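Local coordinates for DUF211 domain-containing protein (PDB 3BPD) that is of unknown function but binds magnesium ions and assembles into a heptamer of identical subunits, at residues 11-16 with 67-72; 26-31 with 53-58; 39-42 with 48-51. The protein carries 1 engineered substitution. All blocks are in the same frame, centred on the assembly; numbering follows the deposited sequence.

Interaction 1: 11-16 with 67-72; sequences LDVLKP and GVIEDM. Engineered in segment 67-72: M72 (natural residue Leu). With MG (magnesium ion), chain Y.
L11 and V13 meet I69 on one side of strand 6-16, and between them the flat carboxylate of D12 points to the other side, where one carboxylate oxygen, OD1, binds a magnesium ion at 2.2 Å. The second oxygen of D12, OD2, is 4.3 Å from that ion, so the grip is monodentate; S78 supplies the other protein ligand. The strand is the first of a ferredoxin-like fold, beta-alpha-beta-beta-alpha-beta, and the contact is a worked example of strand alternation, with odd residues given to the helix layer and an even one to the metal. Helix 62-71 contributes a single side chain, I69, whose two branches divide the work. Its CG2, anti to the backbone N, rests at 4.1 Å from CG1 of V13, while the other branch runs on fully extended (chi2 180°) toward L11. Both pairs cross obliquely, and all three residues are buried. Farther along the strand NZ of K15 turns back to O of P16 at 2.8 Å and also pairs with E49. At the far tip of I69, CD1 stands 3.8 Å from CD1 of L11.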
ATOM      1  N   LEU F  11      15.619   6.168  16.875  1.00 21.67           N
ATOM      2  CA  LEU F  11      16.783   6.956  17.205  1.00 23.09           C
ATOM      3  C   LEU F  11      17.798   7.090  16.081  1.00 23.86           C
ATOM      4  O   LEU F  11      18.168   6.112  15.442  1.00 25.69           O
ATOM      5  CB  LEU F  11      17.458   6.355  18.435  1.00 23.31           C
ATOM      6  CG  LEU F  11      16.516   6.173  19.625  1.00 23.28           C
ATOM      7  CD1 LEU F  11      17.306   5.751  20.842  1.00 22.42           C
ATOM      8  CD2 LEU F  11      15.777   7.475  19.899  1.00 23.64           C
ATOM      9  N   ASP F  12      18.227   8.317  15.822  1.00 23.73           N
ATOM     10  CA  ASP F  12      19.244   8.551  14.813  1.00 23.96           C
ATOM     11  C   ASP F  12      20.555   8.464  15.578  1.00 23.36           C
ATOM     12  O   ASP F  12      20.835   9.305  16.435  1.00 23.25           O
ATOM     13  CB  ASP F  12      19.116   9.943  14.213  1.00 27.28           C
ATOM     14  CG  ASP F  12      20.312  10.309  13.369  1.00 30.75           C
ATOM     15  OD1 ASP F  12      20.453  11.501  13.031  1.00 33.68           O
ATOM     16  OD2 ASP F  12      21.113   9.399  13.042  1.00 32.94           O
ATOM     17  N   VAL F  13      21.358   7.454  15.269  1.00 22.20           N
ATOM     18  CA  VAL F  13      22.619   7.267  15.967  1.00 21.61           C
ATOM     19  C   VAL F  13      23.869   7.234  15.091  1.00 22.76           C
ATOM     20  O   VAL F  13      23.874   6.646  14.010  1.00 23.73           O
ATOM     21  CB  VAL F  13      22.570   5.974  16.812  1.00 19.92           C
ATOM     22  CG1 VAL F  13      23.937   5.654  17.374  1.00 18.67           C
ATOM     23  CG2 VAL F  13      21.570   6.140  17.942  1.00 19.29           C
ATOM     24  N   LEU F  14      24.922   7.894  15.570  1.00 22.28           N
ATOM     25  CA  LEU F  14      26.211   7.911  14.890  1.00 23.11           C
ATOM     26  C   LEU F  14      27.128   7.084  15.789  1.00 23.09           C
ATOM     27  O   LEU F  14      27.056   7.184  17.012  1.00 22.07           O
ATOM     28  CB  LEU F  14      26.756   9.334  14.765  1.00 23.51           C
ATOM     29  CG  LEU F  14      28.189   9.428  14.219  1.00 24.21           C
ATOM     30  CD1 LEU F  14      28.177   9.270  12.699  1.00 24.27           C
ATOM     31  CD2 LEU F  14      28.801  10.761  14.607  1.00 24.34           C
ATOM     32  N   LYS F  15      27.989   6.268  15.194  1.00 24.59           N
ATOM     33  CA  LYS F  15      28.877   5.423  15.987  1.00 26.87           C
ATOM     34  C   LYS F  15      30.118   4.986  15.224  1.00 27.41           C
ATOM     35  O   LYS F  15      30.123   4.940  14.000  1.00 27.96           O
ATOM     36  CB  LYS F  15      28.133   4.160  16.416  1.00 28.57           C
ATOM     37  CG  LYS F  15      27.959   3.157  15.270  1.00 28.85           C
ATOM     38  CD  LYS F  15      27.344   1.858  15.753  1.00 31.51           C
ATOM     39  CE  LYS F  15      27.563   0.736  14.756  1.00 32.85           C
ATOM     40  NZ  LYS F  15      29.003   0.392  14.602  1.00 32.21           N
ATOM     41  N   PRO F  16      31.196   4.651  15.941  1.00 28.35           N
ATOM     42  CA  PRO F  16      32.378   4.218  15.198  1.00 29.14           C
ATOM     43  C   PRO F  16      32.015   2.842  14.635  1.00 29.68           C
ATOM     44  O   PRO F  16      30.995   2.272  15.019  1.00 29.04           O
ATOM     45  CB  PRO F  16      33.455   4.165  16.271  1.00 28.78           C
ATOM     46  CG  PRO F  16      32.682   3.725  17.481  1.00 30.73           C
ATOM     47  CD  PRO F  16      31.402   4.534  17.397  1.00 29.26           C
ATOM     48  N   GLY F  67      21.643   4.408  27.783  1.00 28.09           N
ATOM     49  CA  GLY F  67      22.793   3.858  28.458  1.00 27.69           C
ATOM     50  C   GLY F  67      23.458   2.817  27.594  1.00 27.72           C
ATOM     51  O   GLY F  67      24.655   2.913  27.335  1.00 27.29           O
ATOM     52  N   VAL F  68      22.681   1.838  27.132  1.00 27.07           N
ATOM     53  CA  VAL F  68      23.211   0.761  26.310  1.00 25.01           C
ATOM     54  C   VAL F  68      23.901   1.302  25.080  1.00 26.41           C
ATOM     55  O   VAL F  68      25.054   0.963  24.821  1.00 28.00           O
ATOM     56  CB  VAL F  68      22.106  -0.216  25.865  1.00 24.87           C
ATOM     57  CG1 VAL F  68      22.720  -1.378  25.108  1.00 21.36           C
ATOM     58  CG2 VAL F  68      21.345  -0.722  27.069  1.00 23.60           C
ATOM     59  N   ILE F  69      23.200   2.142  24.325  1.00 25.67           N
ATOM     60  CA  ILE F  69      23.759   2.729  23.112  1.00 25.92           C
ATOM     61  C   ILE F  69      25.082   3.462  23.376  1.00 26.56           C
ATOM     62  O   ILE F  69      26.055   3.296  22.636  1.00 23.74           O
ATOM     63  CB  ILE F  69      22.738   3.715  22.455  1.00 25.97           C
ATOM     64  CG1 ILE F  69      21.533   2.937  21.939  1.00 23.83           C
ATOM     65  CG2 ILE F  69      23.392   4.512  21.313  1.00 25.94           C
ATOM     66  CD1 ILE F  69      20.485   3.810  21.298  1.00 23.53           C
ATOM     67  N   GLU F  70      25.111   4.267  24.434  1.00 28.61           N
ATOM     68  CA  GLU F  70      26.309   5.020  24.781  1.00 32.40           C
ATOM     69  C   GLU F  70      27.421   4.187  25.401  1.00 33.25           C
ATOM     70  O   GLU F  70      28.592   4.550  25.299  1.00 33.43           O
ATOM     71  CB  GLU F  70      25.958   6.161  25.718  1.00 34.00           C
ATOM     72  CG  GLU F  70      25.097   7.217  25.085  1.00 39.73           C
ATOM     73  CD  GLU F  70      24.820   8.369  26.030  1.00 43.75           C
ATOM     74  OE1 GLU F  70      24.442   8.105  27.197  1.00 46.03           O
ATOM     75  OE2 GLU F  70      24.977   9.535  25.605  1.00 45.77           O
ATOM     76  N   ASP F  71      27.062   3.089  26.060  1.00 34.54           N
ATOM     77  CA  ASP F  71      28.063   2.214  26.664  1.00 36.36           C
ATOM     78  C   ASP F  71      28.787   1.520  25.527  1.00 36.77           C
ATOM     79  O   ASP F  71      29.976   1.208  25.623  1.00 37.09           O
ATOM     80  CB  ASP F  71      27.411   1.141  27.541  1.00 37.71           C
ATOM     81  CG  ASP F  71      27.028   1.651  28.918  1.00 41.42           C
ATOM     82  OD1 ASP F  71      27.569   2.712  29.336  1.00 42.23           O
ATOM     83  OD2 ASP F  71      26.197   0.976  29.582  1.00 41.17           O
HETATM   84  N   MSE F  72      28.034   1.297  24.454  1.00 36.46           N
HETATM   85  CA  MSE F  72      28.488   0.617  23.247  1.00 36.55           C
HETATM   86  C   MSE F  72      29.325   1.487  22.318  1.00 36.21           C
HETATM   87  O   MSE F  72      29.858   1.005  21.319  1.00 35.43           O
HETATM   88  CB  MSE F  72      27.271   0.096  22.484  1.00 39.87           C
HETATM   89  CG  MSE F  72      27.358  -1.355  22.065  1.00 43.82           C
HETATM   90 SE   MSE F  72      27.648  -2.515  23.579  1.00 50.66          SE
HETATM   91  CE  MSE F  72      27.818  -4.209  22.701  1.00 48.44           C
TER
HETATM   92 MG    MG Y 110      18.958  13.150  13.111  1.00 30.31          MG

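Interaction 2: 26-31 with 53-58; sequences LKLSEL and ITILGN
L28 drops from helix 21-29 onto I53 and I55 of strand 48-57, a helix-on-sheet contact of the ferredoxin-like fold in which the first helix lies across the third strand. Its CB points at the strand but does not itself reach it, and CG, set beside the backbone N (chi1 -82°), brings the fork of the side chain down to the two isoleucines. There the methyls part. CD1 meets CG2 of I53 at 4.2 Å, the two side chains crossing at about a right angle; CD2 goes the other way along the strand and comes 4.3 Å from CD1 of I55. One leucine thus straddles two successive inward-facing residues, and all three are buried. The contact is modest in area and purely apolar. I53 and I55 continue into the second helix by touching I69 and I65, while the intervening T54, on the reverse face, packs against V89 of a second subunit. G57 takes backbone angles (phi 165°, psi -161°) at which a CB would strike the preceding carbonyl, and its own O accepts a bond from R7. On the helix, S29 folds back over the preceding turn, its OG giving a 2.6 Å hydrogen bond to O of L26.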
ATOM      1  N   LEU F  26      21.486  -7.007  19.427  1.00 23.67           N
ATOM      2  CA  LEU F  26      21.401  -8.017  20.478  1.00 24.17           C
ATOM      3  C   LEU F  26      21.278  -7.409  21.873  1.00 25.34           C
ATOM      4  O   LEU F  26      20.332  -7.702  22.603  1.00 23.60           O
ATOM      5  CB  LEU F  26      22.616  -8.940  20.427  1.00 23.67           C
ATOM      6  CG  LEU F  26      22.682  -9.838  19.189  1.00 26.99           C
ATOM      7  CD1 LEU F  26      24.077 -10.412  19.057  1.00 26.89           C
ATOM      8  CD2 LEU F  26      21.626 -10.952  19.273  1.00 26.99           C
ATOM      9  N   LYS F  27      22.229  -6.552  22.236  1.00 26.57           N
ATOM     10  CA  LYS F  27      22.219  -5.939  23.554  1.00 28.24           C
ATOM     11  C   LYS F  27      20.944  -5.176  23.869  1.00 28.58           C
ATOM     12  O   LYS F  27      20.411  -5.286  24.978  1.00 29.04           O
ATOM     13  CB  LYS F  27      23.432  -5.027  23.726  1.00 30.42           C
ATOM     14  CG  LYS F  27      24.752  -5.779  23.681  1.00 34.24           C
ATOM     15  CD  LYS F  27      24.699  -7.007  24.583  1.00 37.20           C
ATOM     16  CE  LYS F  27      25.870  -7.935  24.339  1.00 39.95           C
ATOM     17  NZ  LYS F  27      25.722  -9.214  25.086  1.00 41.74           N
ATOM     18  N   LEU F  28      20.448  -4.404  22.905  1.00 27.68           N
ATOM     19  CA  LEU F  28      19.222  -3.641  23.125  1.00 26.16           C
ATOM     20  C   LEU F  28      18.023  -4.547  23.244  1.00 26.06           C
ATOM     21  O   LEU F  28      17.119  -4.284  24.037  1.00 25.63           O
ATOM     22  CB  LEU F  28      18.992  -2.648  21.989  1.00 25.14           C
ATOM     23  CG  LEU F  28      19.790  -1.355  22.147  1.00 24.64           C
ATOM     24  CD1 LEU F  28      19.767  -0.556  20.866  1.00 24.66           C
ATOM     25  CD2 LEU F  28      19.204  -0.552  23.296  1.00 26.06           C
ATOM     26  N   SER F  29      18.023  -5.622  22.462  1.00 25.87           N
ATOM     27  CA  SER F  29      16.911  -6.568  22.469  1.00 26.75           C
ATOM     28  C   SER F  29      16.845  -7.358  23.762  1.00 28.19           C
ATOM     29  O   SER F  29      15.798  -7.889  24.118  1.00 26.99           O
ATOM     30  CB  SER F  29      17.028  -7.555  21.305  1.00 25.49           C
ATOM     31  OG  SER F  29      18.062  -8.488  21.539  1.00 22.08           O
ATOM     32  N   GLU F  30      17.969  -7.439  24.465  1.00 30.25           N
ATOM     33  CA  GLU F  30      18.017  -8.190  25.712  1.00 30.47           C
ATOM     34  C   GLU F  30      17.501  -7.390  26.907  1.00 31.18           C
ATOM     35  O   GLU F  30      17.301  -7.944  27.995  1.00 30.61           O
ATOM     36  CB  GLU F  30      19.438  -8.694  25.949  1.00 29.82           C
ATOM     37  CG  GLU F  30      19.890  -9.728  24.920  1.00 31.26           C
ATOM     38  CD  GLU F  30      21.388  -9.985  24.957  1.00 34.54           C
ATOM     39  OE1 GLU F  30      21.874 -10.842  24.192  1.00 36.37           O
ATOM     40  OE2 GLU F  30      22.091  -9.327  25.749  1.00 36.97           O
ATOM     41  N   LEU F  31      17.275  -6.093  26.701  1.00 31.47           N
ATOM     42  CA  LEU F  31      16.735  -5.231  27.746  1.00 32.90           C
ATOM     43  C   LEU F  31      15.323  -5.719  28.085  1.00 35.06           C
ATOM     44  O   LEU F  31      14.609  -6.268  27.232  1.00 34.51           O
ATOM     45  CB  LEU F  31      16.671  -3.779  27.265  1.00 31.88           C
ATOM     46  CG  LEU F  31      17.930  -2.924  27.321  1.00 30.78           C
ATOM     47  CD1 LEU F  31      17.727  -1.646  26.518  1.00 30.45           C
ATOM     48  CD2 LEU F  31      18.242  -2.605  28.772  1.00 30.01           C
ATOM     49  N   ILE F  53      17.766   3.404  14.603  1.00 22.02           N
ATOM     50  CA  ILE F  53      17.348   2.358  15.541  1.00 21.93           C
ATOM     51  C   ILE F  53      15.869   2.474  15.910  1.00 22.35           C
ATOM     52  O   ILE F  53      15.412   3.520  16.363  1.00 23.17           O
ATOM     53  CB  ILE F  53      18.160   2.403  16.857  1.00 21.82           C
ATOM     54  CG1 ILE F  53      19.650   2.141  16.584  1.00 24.26           C
ATOM     55  CG2 ILE F  53      17.623   1.361  17.827  1.00 21.03           C
ATOM     56  CD1 ILE F  53      20.567   2.294  17.821  1.00 20.97           C
ATOM     57  N   THR F  54      15.126   1.394  15.703  1.00 21.52           N
ATOM     58  CA  THR F  54      13.713   1.369  16.031  1.00 20.57           C
ATOM     59  C   THR F  54      13.549   0.350  17.152  1.00 22.25           C
ATOM     60  O   THR F  54      13.884  -0.827  16.989  1.00 22.16           O
ATOM     61  CB  THR F  54      12.850   0.931  14.821  1.00 20.74           C
ATOM     62  OG1 THR F  54      13.037   1.849  13.746  1.00 20.08           O
ATOM     63  CG2 THR F  54      11.368   0.906  15.185  1.00 17.56           C
ATOM     64  N   ILE F  55      13.049   0.820  18.291  1.00 23.47           N
ATOM     65  CA  ILE F  55      12.827  -0.022  19.456  1.00 23.33           C
ATOM     66  C   ILE F  55      11.348  -0.096  19.793  1.00 23.98           C
ATOM     67  O   ILE F  55      10.676   0.927  19.957  1.00 22.27           O
ATOM     68  CB  ILE F  55      13.560   0.521  20.678  1.00 23.46           C
ATOM     69  CG1 ILE F  55      15.023   0.744  20.339  1.00 22.83           C
ATOM     70  CG2 ILE F  55      13.460  -0.463  21.823  1.00 23.74           C
ATOM     71  CD1 ILE F  55      15.799   1.344  21.465  1.00 25.36           C
ATOM     72  N   LEU F  56      10.853  -1.326  19.890  1.00 25.40           N
ATOM     73  CA  LEU F  56       9.461  -1.585  20.218  1.00 26.98           C
ATOM     74  C   LEU F  56       9.397  -2.249  21.595  1.00 28.66           C
ATOM     75  O   LEU F  56      10.302  -2.989  21.975  1.00 29.13           O
ATOM     76  CB  LEU F  56       8.836  -2.514  19.169  1.00 25.78           C
ATOM     77  CG  LEU F  56       7.349  -2.819  19.380  1.00 25.03           C
ATOM     78  CD1 LEU F  56       6.587  -1.504  19.332  1.00 24.14           C
ATOM     79  CD2 LEU F  56       6.825  -3.798  18.342  1.00 21.68           C
ATOM     80  N   GLY F  57       8.331  -1.983  22.342  1.00 29.90           N
ATOM     81  CA  GLY F  57       8.186  -2.590  23.654  1.00 30.57           C
ATOM     82  C   GLY F  57       7.125  -1.918  24.498  1.00 30.88           C
ATOM     83  O   GLY F  57       6.259  -1.216  23.969  1.00 29.24           O
ATOM     84  N   ASN F  58       7.184  -2.137  25.812  1.00 32.96           N
ATOM     85  CA  ASN F  58       6.222  -1.524  26.729  1.00 33.39           C
ATOM     86  C   ASN F  58       6.878  -0.739  27.846  1.00 33.05           C
ATOM     87  O   ASN F  58       7.857  -1.186  28.435  1.00 35.25           O
ATOM     88  CB  ASN F  58       5.330  -2.569  27.370  1.00 34.27           C
ATOM     89  CG  ASN F  58       4.231  -1.943  28.187  1.00 37.30           C
ATOM     90  OD1 ASN F  58       3.594  -2.603  29.007  1.00 40.18           O
ATOM     91  ND2 ASN F  58       3.994  -0.655  27.964  1.00 37.77           N
TER

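Interaction 3: 39-42 with 48-51; sequences IHLS and TENI
I51 is met by two side chains of the partner strand at different attitudes: L41 crosses it at about a right angle, I39 obliquely. The setting is the beta hairpin of strands 34-44 and 48-57, and L41 with I51 forms an antiparallel non-hydrogen-bonded pair whose CA atoms are 4.5 Å apart. The two branches of I51 serve different neighbours. CG2 receives CD1 of L41 at 4.0 Å, whereas CG1 takes the crowded position between backbone N and carbonyl carbon (chi1 62°) and carries CD1 to within 4.0 Å of CG2 of I39. The CD1 methyl of L41 also lies against the backbone, 3.7 Å from O of N50. That same oxygen accepts the hydrogen bond that ties the segments, from N of S42 at 2.8 Å; the bond is bent, with 142° at the hydrogen, and the donor is tilted from the carbonyl plane. The short segments are far from strictly antiparallel, at 123°, consistent with a marked twist of the hairpin. Beside S42, CB of N50 comes 4.1 Å from CB of S42, while the N50 amide lies near the hairpin's magnesium-binding residues: its side chain is about 4 Å, between nearest atoms, from a bound ion and from E43 and D45. In the wider fold, I39 packs beneath helix 21-29 on F24 and A25, I51 lies against V13 and K15 of strand 6-16, and at I39 and H40 an antiparallel strand of a second subunit extends the sheet.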
ATOM      1  N   ILE F  39      17.673  -2.276  13.504  1.00 19.92           N
ATOM      2  CA  ILE F  39      18.734  -1.332  13.254  1.00 21.62           C
ATOM      3  C   ILE F  39      18.962  -1.228  11.755  1.00 21.92           C
ATOM      4  O   ILE F  39      19.316  -2.197  11.083  1.00 22.26           O
ATOM      5  CB  ILE F  39      20.019  -1.722  13.991  1.00 19.48           C
ATOM      6  CG1 ILE F  39      19.770  -1.661  15.497  1.00 18.55           C
ATOM      7  CG2 ILE F  39      21.120  -0.750  13.645  1.00 20.36           C
ATOM      8  CD1 ILE F  39      20.994  -1.857  16.330  1.00 19.42           C
ATOM      9  N   HIS F  40      18.707  -0.038  11.231  1.00 24.03           N
ATOM     10  CA  HIS F  40      18.881   0.216   9.816  1.00 26.86           C
ATOM     11  C   HIS F  40      20.154   1.020   9.563  1.00 27.20           C
ATOM     12  O   HIS F  40      20.407   2.030  10.231  1.00 27.93           O
ATOM     13  CB  HIS F  40      17.687   0.984   9.280  1.00 30.52           C
ATOM     14  CG  HIS F  40      17.837   1.390   7.851  1.00 36.12           C
ATOM     15  ND1 HIS F  40      17.718   0.495   6.810  1.00 38.39           N
ATOM     16  CD2 HIS F  40      18.146   2.584   7.292  1.00 36.59           C
ATOM     17  CE1 HIS F  40      17.947   1.120   5.669  1.00 38.34           C
ATOM     18  NE2 HIS F  40      18.209   2.388   5.935  1.00 38.71           N
ATOM     19  N   LEU F  41      20.956   0.560   8.608  1.00 26.86           N
ATOM     20  CA  LEU F  41      22.198   1.237   8.255  1.00 27.81           C
ATOM     21  C   LEU F  41      21.909   2.353   7.252  1.00 28.47           C
ATOM     22  O   LEU F  41      21.462   2.106   6.129  1.00 27.13           O
ATOM     23  CB  LEU F  41      23.191   0.241   7.656  1.00 28.89           C
ATOM     24  CG  LEU F  41      24.481   0.836   7.086  1.00 29.90           C
ATOM     25  CD1 LEU F  41      25.234   1.573   8.173  1.00 30.20           C
ATOM     26  CD2 LEU F  41      25.340  -0.269   6.500  1.00 29.66           C
ATOM     27  N   SER F  42      22.171   3.587   7.667  1.00 30.26           N
ATOM     28  CA  SER F  42      21.925   4.748   6.818  1.00 30.74           C
ATOM     29  C   SER F  42      23.109   5.067   5.928  1.00 29.78           C
ATOM     30  O   SER F  42      22.937   5.397   4.765  1.00 28.31           O
ATOM     31  CB  SER F  42      21.598   5.963   7.679  1.00 30.95           C
ATOM     32  OG  SER F  42      20.462   5.717   8.496  1.00 34.03           O
ATOM     33  N   THR F  48      33.147   5.704  10.665  1.00 33.74           N
ATOM     34  CA  THR F  48      31.902   5.928  11.373  1.00 30.56           C
ATOM     35  C   THR F  48      30.699   5.430  10.580  1.00 30.58           C
ATOM     36  O   THR F  48      30.788   5.200   9.374  1.00 30.16           O
ATOM     37  CB  THR F  48      31.744   7.443  11.643  1.00 29.18           C
ATOM     38  OG1 THR F  48      31.255   7.640  12.967  1.00 30.02           O
ATOM     39  CG2 THR F  48      30.773   8.079  10.655  1.00 28.35           C
ATOM     40  N   GLU F  49      29.572   5.261  11.262  1.00 30.39           N
ATOM     41  CA  GLU F  49      28.352   4.822  10.598  1.00 30.75           C
ATOM     42  C   GLU F  49      27.172   5.585  11.157  1.00 29.86           C
ATOM     43  O   GLU F  49      27.149   5.934  12.338  1.00 29.55           O
ATOM     44  CB  GLU F  49      28.078   3.334  10.829  1.00 32.69           C
ATOM     45  CG  GLU F  49      29.204   2.395  10.501  1.00 36.90           C
ATOM     46  CD  GLU F  49      28.761   0.949  10.535  1.00 39.01           C
ATOM     47  OE1 GLU F  49      28.161   0.532  11.554  1.00 40.68           O
ATOM     48  OE2 GLU F  49      29.018   0.228   9.542  1.00 40.96           O
ATOM     49  N   ASN F  50      26.203   5.861  10.297  1.00 29.39           N
ATOM     50  CA  ASN F  50      24.983   6.517  10.722  1.00 28.93           C
ATOM     51  C   ASN F  50      23.949   5.403  10.603  1.00 28.04           C
ATOM     52  O   ASN F  50      23.828   4.758   9.555  1.00 26.16           O
ATOM     53  CB  ASN F  50      24.643   7.697   9.808  1.00 31.86           C
ATOM     54  CG  ASN F  50      25.464   8.946  10.133  1.00 34.80           C
ATOM     55  OD1 ASN F  50      25.446   9.425  11.264  1.00 36.73           O
ATOM     56  ND2 ASN F  50      26.184   9.480   9.137  1.00 36.09           N
ATOM     57  N   ILE F  51      23.229   5.159  11.691  1.00 26.60           N
ATOM     58  CA  ILE F  51      22.229   4.104  11.718  1.00 25.73           C
ATOM     59  C   ILE F  51      20.914   4.570  12.346  1.00 25.75           C
ATOM     60  O   ILE F  51      20.911   5.445  13.216  1.00 25.85           O
ATOM     61  CB  ILE F  51      22.767   2.875  12.512  1.00 26.08           C
ATOM     62  CG1 ILE F  51      23.044   3.267  13.970  1.00 25.27           C
ATOM     63  CG2 ILE F  51      24.053   2.363  11.878  1.00 25.91           C
ATOM     64  CD1 ILE F  51      23.580   2.122  14.836  1.00 23.31           C
TER

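How the interactions relate
Taken together, the three contacts illustrate nesting: interaction 3 closes a hairpin inside the loop of interaction 2, which lies inside that of interaction 1. Strand 48-57 is the common thread. It serves interactions 2 and 3 directly and borders strand 6-16 of interaction 1, where N of L11 lies 2.7 Å from O of I53 and O of V13 lies 2.8 Å from N of I51, both probable hydrogen bonds. I53 is shared by the apolar packing of all three contacts, its CD1 lying 3.8 Å from CD1 of I69 and its CG1 4.0 Å from CG1 of I39. Metal sites flank this core: D12 serves one beside interaction 1, and E43 and D45 bind magnesium beside interaction 3.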